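PDB 4MDU: annexin B22 from Schistosoma mansoni, which binds acidic phospholipid membranes in a calcium-dependent manner, aggregates liposomes when calcium is present and takes part in worm reproduction and host-parasite interaction. Local coordinates for residues I11-S14 and L15-F19; S92-S95 and G96-K100; D191-P194 and I195-K199; A282-R285 and Y286-R290. One frame throughout, in Å; residues are numbered along the deposited sequence.

Contact 1: residues I11-S14 and L15-F19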
loop_
_atom_site.group_PDB
_atom_site.type_symbol
_atom_site.label_atom_id
_atom_site.label_comp_id
_atom_site.label_asym_id
_atom_site.label_seq_id
_atom_site.Cartn_x
_atom_site.Cartn_y
_atom_site.Cartn_z
ATOM N N ILE B 11 7.322 19.980 27.434
ATOM C CA ILE B 11 8.692 19.530 27.661
ATOM C C ILE B 11 9.000 18.179 27.033
ATOM O O ILE B 11 10.135 17.930 26.608
ATOM C CB ILE B 11 9.052 19.473 29.160
ATOM C CG1 ILE B 11 8.971 20.866 29.790
ATOM C CG2 ILE B 11 10.452 18.917 29.341
ATOM C CD1 ILE B 11 7.563 21.326 30.112
ATOM N N THR B 12 7.999 17.309 26.968
ATOM C CA THR B 12 8.203 15.988 26.384
ATOM C C THR B 12 7.047 15.532 25.506
ATOM O O THR B 12 5.977 16.138 25.487
ATOM C CB THR B 12 8.405 14.915 27.465
ATOM O OG1 THR B 12 7.177 14.716 28.184
ATOM C CG2 THR B 12 9.501 15.320 28.429
ATOM N N ARG B 13 7.286 14.456 24.769
ATOM C CA ARG B 13 6.208 13.704 24.156
ATOM C C ARG B 13 5.439 13.108 25.320
ATOM O O ARG B 13 5.970 12.980 26.422
ATOM C CB ARG B 13 6.769 12.585 23.282
ATOM C CG ARG B 13 7.541 13.070 22.051
ATOM C CD ARG B 13 6.609 13.727 21.059
ATOM N NE ARG B 13 5.445 12.883 20.777
ATOM C CZ ARG B 13 5.255 12.214 19.641
ATOM N NH1 ARG B 13 6.165 12.273 18.663
ATOM N NH2 ARG B 13 4.158 11.479 19.479
ATOM N N SER B 14 4.198 12.728 25.084
ATOM C CA SER B 14 3.358 12.268 26.176
ATOM C C SER B 14 3.921 10.988 26.797
ATOM O O SER B 14 4.376 10.105 26.072
ATOM C CB SER B 14 1.936 12.033 25.676
ATOM O OG SER B 14 1.401 10.884 26.311
ATOM N N LEU B 15 3.861 10.875 28.127
ATOM C CA LEU B 15 4.405 9.706 28.832
ATOM C C LEU B 15 3.722 8.400 28.452
ATOM O O LEU B 15 4.240 7.308 28.712
ATOM C CB LEU B 15 4.332 9.884 30.347
ATOM C CG LEU B 15 5.686 9.880 31.044
ATOM C CD1 LEU B 15 6.441 11.146 30.653
ATOM C CD2 LEU B 15 5.501 9.801 32.552
ATOM N N ILE B 16 2.555 8.505 27.837
ATOM C CA ILE B 16 1.855 7.312 27.416
ATOM C C ILE B 16 2.685 6.462 26.427
ATOM O O ILE B 16 2.477 5.249 26.327
ATOM C CB ILE B 16 0.497 7.669 26.817
ATOM C CG1 ILE B 16 -0.436 6.465 26.887
ATOM C CG2 ILE B 16 0.670 8.173 25.392
ATOM C CD1 ILE B 16 -1.885 6.846 27.041
ATOM N N HIS B 17 3.630 7.089 25.726
ATOM C CA HIS B 17 4.538 6.360 24.807
ATOM C C HIS B 17 5.780 5.787 25.493
ATOM O O HIS B 17 6.579 5.096 24.861
ATOM C CB HIS B 17 5.041 7.265 23.671
ATOM C CG HIS B 17 3.955 7.972 22.922
ATOM N ND1 HIS B 17 3.138 7.333 22.015
ATOM C CD2 HIS B 17 3.568 9.271 22.930
ATOM C CE1 HIS B 17 2.292 8.207 21.499
ATOM N NE2 HIS B 17 2.526 9.389 22.044
ATOM N N SER B 18 5.935 6.075 26.779
ATOM C CA SER B 18 7.227 5.964 27.432
ATOM C C SER B 18 7.578 4.592 27.969
ATOM O O SER B 18 8.744 4.317 28.231
ATOM C CB SER B 18 7.312 6.976 28.570
ATOM O OG SER B 18 7.772 8.223 28.099
ATOM N N PHE B 19 6.585 3.733 28.139
ATOM C CA PHE B 19 6.847 2.421 28.721
ATOM C C PHE B 19 6.435 1.302 27.779
ATOM O O PHE B 19 5.422 1.407 27.081
ATOM C CB PHE B 19 6.102 2.286 30.047
ATOM C CG PHE B 19 6.434 3.356 31.032
ATOM C CD1 PHE B 19 7.490 3.198 31.916
ATOM C CD2 PHE B 19 5.698 4.523 31.081
ATOM C CE1 PHE B 19 7.801 4.186 32.837
ATOM C CE2 PHE B 19 6.005 5.520 32.003
ATOM C CZ PHE B 19 7.059 5.346 32.880
#

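Contact 2: residues S92-S95 and G96-K100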
loop_
_atom_site.group_PDB
_atom_site.type_symbol
_atom_site.label_atom_id
_atom_site.label_comp_id
_atom_site.label_asym_id
_atom_site.label_seq_id
_atom_site.Cartn_x
_atom_site.Cartn_y
_atom_site.Cartn_z
ATOM N N SER B 92 19.502 30.511 5.484
ATOM C CA SER B 92 20.333 31.310 4.603
ATOM C C SER B 92 21.817 30.910 4.674
ATOM O O SER B 92 22.597 31.232 3.780
ATOM C CB SER B 92 20.124 32.799 4.874
ATOM O OG SER B 92 20.456 33.119 6.204
ATOM N N ASP B 93 22.203 30.183 5.718
ATOM C CA ASP B 93 23.598 29.767 5.855
ATOM C C ASP B 93 23.880 28.305 5.465
ATOM O O ASP B 93 25.021 27.860 5.539
ATOM C CB ASP B 93 24.131 30.066 7.265
ATOM C CG ASP B 93 25.412 30.892 7.238
ATOM O OD1 ASP B 93 26.287 30.683 8.106
ATOM O OD2 ASP B 93 25.545 31.755 6.342
ATOM N N THR B 94 22.845 27.567 5.060
ATOM C CA THR B 94 23.010 26.190 4.593
ATOM C C THR B 94 22.140 25.970 3.371
ATOM O O THR B 94 21.275 26.799 3.050
ATOM C CB THR B 94 22.605 25.147 5.663
ATOM O OG1 THR B 94 21.184 25.198 5.862
ATOM C CG2 THR B 94 23.324 25.417 6.996
ATOM N N SER B 95 22.359 24.851 2.692
ATOM C CA SER B 95 21.588 24.542 1.494
ATOM C C SER B 95 21.410 23.047 1.299
ATOM O O SER B 95 21.939 22.235 2.067
ATOM C CB SER B 95 22.259 25.151 0.260
ATOM O OG SER B 95 23.632 24.795 0.212
ATOM N N GLY B 96 20.649 22.691 0.268
ATOM C CA GLY B 96 20.467 21.304 -0.109
ATOM C C GLY B 96 19.808 20.446 0.950
ATOM O O GLY B 96 18.927 20.902 1.682
ATOM N N ASP B 97 20.242 19.193 1.023
ATOM C CA ASP B 97 19.695 18.227 1.963
ATOM C C ASP B 97 19.951 18.631 3.409
ATOM O O ASP B 97 19.142 18.364 4.294
ATOM C CB ASP B 97 20.287 16.846 1.702
ATOM C CG ASP B 97 19.872 16.297 0.364
ATOM O OD1 ASP B 97 20.468 15.295 -0.089
ATOM O OD2 ASP B 97 18.942 16.886 -0.233
ATOM N N PHE B 98 21.082 19.276 3.644
ATOM C CA PHE B 98 21.406 19.704 4.980
ATOM C C PHE B 98 20.355 20.702 5.443
ATOM O O PHE B 98 19.797 20.563 6.529
ATOM C CB PHE B 98 22.782 20.343 5.009
ATOM C CG PHE B 98 23.278 20.630 6.388
ATOM C CD1 PHE B 98 22.905 19.828 7.450
ATOM C CD2 PHE B 98 24.126 21.699 6.621
ATOM C CE1 PHE B 98 23.357 20.093 8.719
ATOM C CE2 PHE B 98 24.588 21.970 7.892
ATOM C CZ PHE B 98 24.204 21.167 8.943
ATOM N N ARG B 99 20.079 21.705 4.616
ATOM C CA ARG B 99 19.038 22.684 4.940
ATOM C C ARG B 99 17.682 22.004 5.185
ATOM O O ARG B 99 16.983 22.329 6.141
ATOM C CB ARG B 99 18.926 23.746 3.845
ATOM C CG ARG B 99 17.953 24.862 4.165
ATOM C CD ARG B 99 18.275 26.125 3.374
ATOM N NE ARG B 99 17.906 26.022 1.961
ATOM C CZ ARG B 99 18.032 27.013 1.079
ATOM N NH1 ARG B 99 18.531 28.184 1.454
ATOM N NH2 ARG B 99 17.667 26.831 -0.181
ATOM N N LYS B 100 17.324 21.056 4.325
ATOM C CA LYS B 100 16.089 20.301 4.492
ATOM C C LYS B 100 15.997 19.704 5.895
ATOM O O LYS B 100 15.037 19.932 6.625
ATOM C CB LYS B 100 16.006 19.173 3.465
ATOM C CG LYS B 100 15.169 19.468 2.250
ATOM C CD LYS B 100 16.013 19.989 1.108
ATOM C CE LYS B 100 15.156 20.198 -0.134
ATOM N NZ LYS B 100 14.367 18.970 -0.445
#

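Contact 3: residues D191-P194 and I195-K199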
loop_
_atom_site.group_PDB
_atom_site.type_symbol
_atom_site.label_atom_id
_atom_site.label_comp_id
_atom_site.label_asym_id
_atom_site.label_seq_id
_atom_site.Cartn_x
_atom_site.Cartn_y
_atom_site.Cartn_z
ATOM N N ASP B 191 -8.647 6.324 24.748
ATOM C CA ASP B 191 -8.580 6.235 26.202
ATOM C C ASP B 191 -7.340 6.921 26.713
ATOM O O ASP B 191 -6.282 6.850 26.093
ATOM C CB ASP B 191 -8.554 4.790 26.688
ATOM C CG ASP B 191 -9.779 4.011 26.276
ATOM O OD1 ASP B 191 -10.780 4.633 25.840
ATOM O OD2 ASP B 191 -9.725 2.769 26.374
ATOM N N ASP B 192 -7.471 7.555 27.867
ATOM C CA ASP B 192 -6.363 8.242 28.508
ATOM C C ASP B 192 -5.933 7.546 29.793
ATOM O O ASP B 192 -6.668 6.751 30.371
ATOM C CB ASP B 192 -6.757 9.693 28.832
ATOM C CG ASP B 192 -6.710 10.596 27.619
ATOM O OD1 ASP B 192 -5.646 10.639 26.942
ATOM O OD2 ASP B 192 -7.740 11.259 27.342
ATOM N N ILE B 193 -4.728 7.864 30.231
ATOM C CA ILE B 193 -4.253 7.508 31.552
ATOM C C ILE B 193 -3.645 8.769 32.124
ATOM O O ILE B 193 -2.784 9.395 31.500
ATOM C CB ILE B 193 -3.174 6.426 31.513
ATOM C CG1 ILE B 193 -3.728 5.126 30.916
ATOM C CG2 ILE B 193 -2.610 6.195 32.919
ATOM C CD1 ILE B 193 -2.635 4.182 30.362
ATOM N N PRO B 194 -4.103 9.166 33.308
ATOM C CA PRO B 194 -3.606 10.423 33.870
ATOM C C PRO B 194 -2.118 10.337 34.197
ATOM O O PRO B 194 -1.617 9.295 34.640
ATOM C CB PRO B 194 -4.452 10.605 35.130
ATOM C CG PRO B 194 -4.990 9.252 35.440
ATOM C CD PRO B 194 -5.122 8.523 34.151
ATOM N N ILE B 195 -1.421 11.436 33.957
ATOM C CA ILE B 195 0.025 11.488 34.119
ATOM C C ILE B 195 0.520 10.811 35.390
ATOM O O ILE B 195 1.438 9.983 35.357
ATOM C CB ILE B 195 0.525 12.930 34.093
ATOM C CG1 ILE B 195 0.574 13.441 32.646
ATOM C CG2 ILE B 195 1.894 13.012 34.720
ATOM C CD1 ILE B 195 1.216 14.813 32.488
ATOM N N LEU B 196 -0.108 11.153 36.506
ATOM C CA LEU B 196 0.327 10.669 37.809
ATOM C C LEU B 196 0.361 9.150 37.883
ATOM O O LEU B 196 1.229 8.574 38.534
ATOM C CB LEU B 196 -0.564 11.243 38.907
ATOM C CG LEU B 196 -0.233 12.698 39.239
ATOM C CD1 LEU B 196 1.240 12.801 39.606
ATOM C CD2 LEU B 196 -0.564 13.626 38.071
ATOM N N GLN B 197 -0.584 8.502 37.212
ATOM C CA GLN B 197 -0.632 7.052 37.218
ATOM C C GLN B 197 0.420 6.463 36.277
ATOM O O GLN B 197 0.988 5.400 36.545
ATOM C CB GLN B 197 -2.034 6.567 36.857
ATOM C CG GLN B 197 -3.075 6.906 37.916
ATOM C CD GLN B 197 -4.490 6.603 37.465
ATOM O OE1 GLN B 197 -5.418 7.351 37.767
ATOM N NE2 GLN B 197 -4.665 5.502 36.741
ATOM N N LEU B 198 0.669 7.164 35.179
ATOM C CA LEU B 198 1.738 6.793 34.265
ATOM C C LEU B 198 3.101 6.873 34.963
ATOM O O LEU B 198 3.876 5.914 34.935
ATOM C CB LEU B 198 1.714 7.702 33.035
ATOM C CG LEU B 198 0.737 7.308 31.928
ATOM C CD1 LEU B 198 0.502 8.472 30.947
ATOM C CD2 LEU B 198 1.250 6.058 31.210
ATOM N N LYS B 199 3.376 8.014 35.595
ATOM C CA LYS B 199 4.644 8.233 36.282
ATOM C C LYS B 199 4.897 7.160 37.329
ATOM O O LYS B 199 6.041 6.887 37.683
ATOM C CB LYS B 199 4.689 9.622 36.931
ATOM C CG LYS B 199 4.784 10.791 35.941
ATOM C CD LYS B 199 4.929 12.145 36.651
ATOM C CE LYS B 199 5.067 13.302 35.659
#

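Contact 4: residues A282-R285 and Y286-R290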
loop_
_atom_site.group_PDB
_atom_site.type_symbol
_atom_site.label_atom_id
_atom_site.label_comp_id
_atom_site.label_asym_id
_atom_site.label_seq_id
_atom_site.Cartn_x
_atom_site.Cartn_y
_atom_site.Cartn_z
ATOM N N ALA B 282 -0.688 -1.495 12.201
ATOM C CA ALA B 282 0.201 -0.467 12.742
ATOM C C ALA B 282 -0.152 -0.139 14.199
ATOM O O ALA B 282 0.719 -0.158 15.077
ATOM C CB ALA B 282 0.157 0.796 11.895
ATOM N N VAL B 283 -1.418 0.182 14.455
ATOM C CA VAL B 283 -1.825 0.586 15.804
ATOM C C VAL B 283 -1.579 -0.522 16.835
ATOM O O VAL B 283 -1.032 -0.271 17.913
ATOM C CB VAL B 283 -3.292 1.032 15.849
ATOM C CG1 VAL B 283 -3.761 1.249 17.316
ATOM C CG2 VAL B 283 -3.499 2.301 15.006
ATOM N N LEU B 284 -1.961 -1.751 16.497
ATOM C CA LEU B 284 -1.769 -2.887 17.405
ATOM C C LEU B 284 -0.292 -3.093 17.698
ATOM O O LEU B 284 0.111 -3.270 18.861
ATOM C CB LEU B 284 -2.362 -4.172 16.815
ATOM C CG LEU B 284 -2.273 -5.423 17.702
ATOM C CD1 LEU B 284 -2.781 -5.144 19.115
ATOM C CD2 LEU B 284 -3.017 -6.593 17.052
ATOM N N ARG B 285 0.513 -3.042 16.638
ATOM C CA ARG B 285 1.940 -3.302 16.768
ATOM C C ARG B 285 2.625 -2.141 17.465
ATOM O O ARG B 285 3.629 -2.331 18.152
ATOM C CB ARG B 285 2.570 -3.604 15.403
ATOM C CG ARG B 285 2.090 -4.920 14.774
ATOM C CD ARG B 285 2.910 -5.292 13.497
ATOM N NE ARG B 285 4.300 -5.620 13.821
ATOM C CZ ARG B 285 5.311 -5.632 12.954
ATOM N NH1 ARG B 285 5.124 -5.327 11.668
ATOM N NH2 ARG B 285 6.523 -5.933 13.384
ATOM N N TYR B 286 2.069 -0.938 17.320
ATOM C CA TYR B 286 2.596 0.196 18.068
ATOM C C TYR B 286 2.529 -0.114 19.560
ATOM O O TYR B 286 3.376 0.317 20.359
ATOM C CB TYR B 286 1.801 1.472 17.777
ATOM C CG TYR B 286 2.451 2.682 18.401
ATOM C CD1 TYR B 286 1.977 3.232 19.586
ATOM C CD2 TYR B 286 3.572 3.247 17.823
ATOM C CE1 TYR B 286 2.605 4.344 20.161
ATOM C CE2 TYR B 286 4.200 4.343 18.382
ATOM C CZ TYR B 286 3.727 4.890 19.541
ATOM O OH TYR B 286 4.397 5.981 20.065
ATOM N N ALA B 287 1.497 -0.858 19.928
ATOM C CA ALA B 287 1.336 -1.270 21.305
ATOM C C ALA B 287 2.187 -2.494 21.643
ATOM O O ALA B 287 2.959 -2.451 22.589
ATOM C CB ALA B 287 -0.125 -1.529 21.617
ATOM N N ILE B 288 2.057 -3.575 20.879
ATOM C CA ILE B 288 2.601 -4.864 21.334
ATOM C C ILE B 288 3.925 -5.301 20.677
ATOM O O ILE B 288 4.515 -6.305 21.076
ATOM C CB ILE B 288 1.580 -5.996 21.171
ATOM C CG1 ILE B 288 1.403 -6.335 19.691
ATOM C CG2 ILE B 288 0.242 -5.607 21.791
ATOM C CD1 ILE B 288 0.713 -7.677 19.442
ATOM N N ASP B 289 4.407 -4.546 19.698
ATOM C CA ASP B 289 5.603 -4.962 18.968
ATOM C C ASP B 289 6.303 -3.746 18.364
ATOM O O ASP B 289 6.754 -3.773 17.218
ATOM C CB ASP B 289 5.205 -5.969 17.884
ATOM C CG ASP B 289 6.414 -6.659 17.221
ATOM O OD1 ASP B 289 7.493 -6.745 17.851
ATOM O OD2 ASP B 289 6.266 -7.122 16.066
ATOM N N ARG B 290 6.396 -2.678 19.151
ATOM C CA ARG B 290 6.774 -1.381 18.600
ATOM C C ARG B 290 8.180 -1.314 18.012
ATOM O O ARG B 290 8.352 -0.808 16.901
ATOM C CB ARG B 290 6.586 -0.252 19.620
ATOM C CG ARG B 290 6.530 1.120 18.929
ATOM C CD ARG B 290 6.717 2.257 19.895
ATOM N NE ARG B 290 5.659 2.265 20.884
ATOM C CZ ARG B 290 5.657 3.047 21.951
ATOM N NH1 ARG B 290 6.663 3.890 22.159
ATOM N NH2 ARG B 290 4.647 2.985 22.812
#

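Contact 1: residues I11-S14 and L15-F19
S14 binds the turn that follows it through two oxygens, one from its side chain and one from its backbone. OG accepts the backbone N-H of I16 (OG to N 3.1 Å, N-H...O 151°), which meets the definition of an ST turn. The carbonyl O of S14 takes H17 N at 3.1 Å, with the nearly straight N-H...O angle of 168°. This three-residue spacing fits the 3-10 segment 15-17.

R13 and H17 approach each other farther out. R13 leaves with CG beside the backbone N (chi1 -66°) and then bends twice, which brings NH2 to 3.7 Å from H17 NE2, with the guanidinium and imidazole almost perpendicular. The two groups are not bonded to each other; E142 holds both, its OE2 in a salt bridge with R13 NE and its OE1 hydrogen-bonded to H17 NE2. OE2 also receives S14 N.

Within the turn, the I16 methyl CG2 covers the centre of one face of the H17 ring, 3.9 Å above its plane.

Three links to one carboxylate, from R13 NE, S14 N and H17 NE2, imply that E142 ties the turn to the body of the protein and probably balances the charge of R13.

Contact 2: residues S92-S95 and G96-K100
T94 and S95 meet the first turn of helix 96-106 through a backbone bond, methyl-ring packing and the aliphatic chain of R99. The backbone bond is R99 N to S95 O at 3.2 Å; its N-H...O angle of 170° is nearly straight. G96 has a positive phi of 62°.

Apolar packing comes from T94 CG2, which lies 3.8 Å from both CD2 and CE2 of F98, and the two side chains cross at roughly a right angle. F98 itself continues onto E56, a ligand of the second calcium site, and onto I60.

R99 passes T94 at a slant. Its CB comes 3.4 Å from T94 OG1, an oxygen hydrogen-bonded to L90 O. With CG anti to the backbone N (chi1 -175°), the chain runs back past T94, where R99 CD lies 3.1 Å from T94 O, and S95 CA sits 4.0 Å above one guanidinium face, toward its rim. NH1 is held elsewhere, donating to K91 O.

D93, a ligand of the first calcium site, immediately precedes this corner, and its carbonyl receives T54 OG1. This is the D-E loop of an annexin repeat, which supplies the acidic residue completing the calcium site formed by the A-B loop, here M49, G51 and G53.

Contact 3: residues D191-P194 and I195-K199
The carbonyl oxygen of P194 is gripped by two backbone N-H groups of the helix that begins beside it. Q197 N reaches P194 O at 2.9 Å, but the N-H...O angle of 133° is bent and the donor stands above the carbonyl plane. L198 N is a little more distant, 3.2 Å from P194 O, yet it approaches in the carbonyl plane and more directly, at 162°. The first bond spans three residues and the second four, so the opening turn mixes 3-10 and alpha-helical pairing.

P194 occupies the N-cap, where its ring has no polar group with which to accept a helix N-H. The apolar pair around it answers the definition of a hydrophobic staple: I193, one residue before the cap, meets L198, four residues after it. I193 CG2, anti to its own nitrogen, comes 3.7 Å from L198 CG, the side chains crossing at about a right angle, and L198 CD1 lies 3.5 Å from I193 O. Y247 of helix 246-260 touches both partners and continues this apolar patch.

Q197 adds a second contact; its chain runs extended beyond CG and brings the amide oxygen OE1 close to the proline ring, 3.0 Å from P194 CG. Its CB meanwhile packs 4.0 Å from I193 CG2, and I209 touches both Q197 and I193. Upstream, D191 ties the incoming loop to R244 by a salt bridge.

Contact 4: residues A282-R285 and Y286-R290
R285 and D289, one helical turn apart, form a salt bridge at the end of helix 274-288. The arginine starts at CB, which leads away from the helix backbone. CG and CD carry the chain along the outside of the helix, with D289 lying alongside and pointing the same way; the bend at chi3 (67°) then turns the guanidinium toward the carboxylate. NE makes only a weak bond to D289 OD2 (3.3 Å), CZ lies 3.6 Å from D289 OD2, and NH2 reaches OD2 at 2.9 Å and 154°. The oxygen lies near the guanidinium plane, but the donor comes from above the carboxylate plane by 47°. NH2 also forms a salt bridge with E296, joining this pair to helix 290-301.

The same residues are linked by their backbones, D289 N donating to R285 O at 2.8 Å. One residue earlier, I288 N bonds to L284 O at 2.8 Å, and L284 CD1 rests 4.1 Å from I288 CG2.

R290 folds back from the next helix: its NE donates to Y286 O at 3.0 Å, and its guanidinium covers one face of the Y286 ring. NH1 continues to D323.

D289 leaves helical geometry and stands at the N-cap of helix 290-301, though its side chain makes no capping bond. Such a tight helix-to-helix corner is consistent with the junction between the third and fourth annexin repeats.

Along the chain the four contacts follow in series, and three of them gather around the N-terminal segment. Contacts 1 and 3, with centres about 10 Å apart, touch: L15 and F19 pack on helix 195-199 at K199 and L198. Contact 1 also meets contact 4, about 16 Å away between centres, where H17 O probably accepts a hydrogen bond from R290 NH1. Contacts 3 and 4 do not touch, so residues 11-19 bridge helix 195-199 and the corner between helices 274-288 and 290-301. Contact 2 is remote, its centre 31 to 40 Å from the others; the N-terminal segment is thus fastened to later parts of the chain, away from the calcium ligands there.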